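Local coordinates for pyruvate carboxylase protein (Rhizobium etli, PDB 2QF7) that is a large biotin-dependent carboxylase, a multidomain enzyme whose chain joins an ATP-grasp biotin carboxylase part, a TIM-barrel part and a biotin carrier domain, at residues 580-583 with 584-588. Sequence-based numbering, arbitrary orientation.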
loop_
_atom_site.group_PDB
_atom_site.type_symbol
_atom_site.label_atom_id
_atom_site.label_comp_id
_atom_site.label_asym_id
_atom_site.label_seq_id
_atom_site.Cartn_x
_atom_site.Cartn_y
_atom_site.Cartn_z
ATOM N N GLY A 580 -11.049 42.594 -10.260
ATOM C CA GLY A 580 -11.916 43.531 -9.514
ATOM C C GLY A 580 -11.129 44.504 -8.670
ATOM O O GLY A 580 -11.478 45.687 -8.571
ATOM N N THR A 581 -10.060 44.000 -8.027
ATOM C CA THR A 581 -9.235 44.788 -7.144
ATOM C C THR A 581 -8.509 45.866 -7.929
ATOM O O THR A 581 -8.519 47.049 -7.525
ATOM C CB THR A 581 -8.282 43.909 -6.287
ATOM O OG1 THR A 581 -9.074 42.952 -5.558
ATOM C CG2 THR A 581 -7.554 44.789 -5.254
ATOM N N TYR A 582 -7.912 45.476 -9.049
ATOM C CA TYR A 582 -7.303 46.440 -9.961
ATOM C C TYR A 582 -8.312 47.491 -10.415
ATOM O O TYR A 582 -8.034 48.676 -10.382
ATOM C CB TYR A 582 -6.793 45.729 -11.215
ATOM C CG TYR A 582 -5.406 45.139 -11.102
ATOM C CD1 TYR A 582 -5.220 43.789 -10.783
ATOM C CD2 TYR A 582 -4.286 45.910 -11.415
ATOM C CE1 TYR A 582 -3.917 43.231 -10.733
ATOM C CE2 TYR A 582 -3.012 45.371 -11.351
ATOM C CZ TYR A 582 -2.839 44.047 -11.024
ATOM O OH TYR A 582 -1.553 43.581 -11.006
ATOM N N SER A 583 -9.504 47.040 -10.820
ATOM C CA SER A 583 -10.574 47.930 -11.310
ATOM C C SER A 583 -10.908 49.018 -10.266
ATOM O O SER A 583 -11.050 50.187 -10.612
ATOM C CB SER A 583 -11.827 47.096 -11.649
ATOM O OG SER A 583 -12.806 47.885 -12.311
ATOM N N HIS A 584 -11.047 48.625 -8.991
ATOM C CA HIS A 584 -11.454 49.552 -7.938
ATOM C C HIS A 584 -10.288 50.355 -7.422
ATOM O O HIS A 584 -10.489 51.508 -7.053
ATOM C CB HIS A 584 -12.055 48.820 -6.730
ATOM C CG HIS A 584 -13.455 48.324 -6.969
ATOM N ND1 HIS A 584 -13.733 47.228 -7.764
ATOM C CD2 HIS A 584 -14.658 48.828 -6.591
ATOM C CE1 HIS A 584 -15.048 47.041 -7.806
ATOM N NE2 HIS A 584 -15.630 47.986 -7.091
ATOM N N ALA A 585 -9.096 49.735 -7.319
ATOM C CA ALA A 585 -8.005 50.324 -6.553
ATOM C C ALA A 585 -7.069 51.148 -7.417
ATOM O O ALA A 585 -6.498 52.136 -6.927
ATOM C CB ALA A 585 -7.175 49.206 -5.789
ATOM N N LEU A 586 -6.881 50.729 -8.686
ATOM C CA LEU A 586 -5.955 51.391 -9.632
ATOM C C LEU A 586 -6.669 51.776 -10.903
ATOM O O LEU A 586 -6.249 51.375 -12.016
ATOM C CB LEU A 586 -4.740 50.477 -9.978
ATOM C CG LEU A 586 -3.964 49.980 -8.750
ATOM C CD1 LEU A 586 -2.865 48.936 -9.160
ATOM C CD2 LEU A 586 -3.345 51.200 -8.001
ATOM N N PRO A 587 -7.750 52.585 -10.765
ATOM C CA PRO A 587 -8.560 52.861 -11.923
ATOM C C PRO A 587 -7.880 53.762 -12.969
ATOM O O PRO A 587 -8.367 53.833 -14.090
ATOM C CB PRO A 587 -9.811 53.549 -11.338
ATOM C CG PRO A 587 -9.338 54.257 -10.125
ATOM C CD PRO A 587 -8.257 53.260 -9.550
ATOM N N ASN A 588 -6.732 54.366 -12.633
ATOM C CA ASN A 588 -5.997 55.191 -13.582
ATOM C C ASN A 588 -5.019 54.451 -14.472
ATOM O O ASN A 588 -4.312 55.088 -15.269
ATOM C CB ASN A 588 -5.197 56.272 -12.833
ATOM C CG ASN A 588 -6.073 57.400 -12.330
ATOM O OD1 ASN A 588 -7.195 57.603 -12.821
ATOM N ND2 ASN A 588 -5.575 58.132 -11.313
#
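His-584 turns back along the last turn of helix 572-585 and gives its ring N-H to the backbone of Gly-580. His-584 ND1 lies 2.8 Å from Gly-580 O, with an N-H...O angle of 161°, and the oxygen sits at the ring edge, almost in the ring plane. CG stands beside the backbone N (chi1 -76°), which turns the ring back toward the preceding turn. The same oxygen also accepts the ordinary helical bond from His-584 N at 3.0 Å, the two donors approaching from opposite faces of the carbonyl plane. A histidine suits this position because ND1, the ring nitrogen next to CG, carries the proton in this bond and sits on a short arm from the backbone, within reach of a carbonyl one turn back.

Two more helical bonds carry the backbone to its end: Ala-585 N to Thr-581 O, 2.8 Å, and Leu-586 N to Tyr-582 O, 2.9 Å. Leu-586 then leaves helical geometry, and Pro-587, which has no amide hydrogen, cannot continue the series; its CB packs 3.7 Å from Ser-583 O.

The apolar contact joins Tyr-582 and Leu-586, one turn apart on the buried side. Leu-586 CD1 lies 4.0 Å from Tyr-582 CD2, this one methyl coming at a slant against the CD2-CE2 side of the ring. Both also touch Ile-821 of helix 815-829, a suitable setting for a branched aliphatic chain and an aromatic ring. The tyrosine's polar end is satisfied deeper in the domain, where OH is hydrogen-bonded to Asp-555 and Trp-825. Ser-583, small and polar, instead bonds Asn-624 through OG.

The whole is a helix C-terminus with a side-chain-to-backbone i to i-4 bond, closing a helix of the TIM barrel just before strand 591-596.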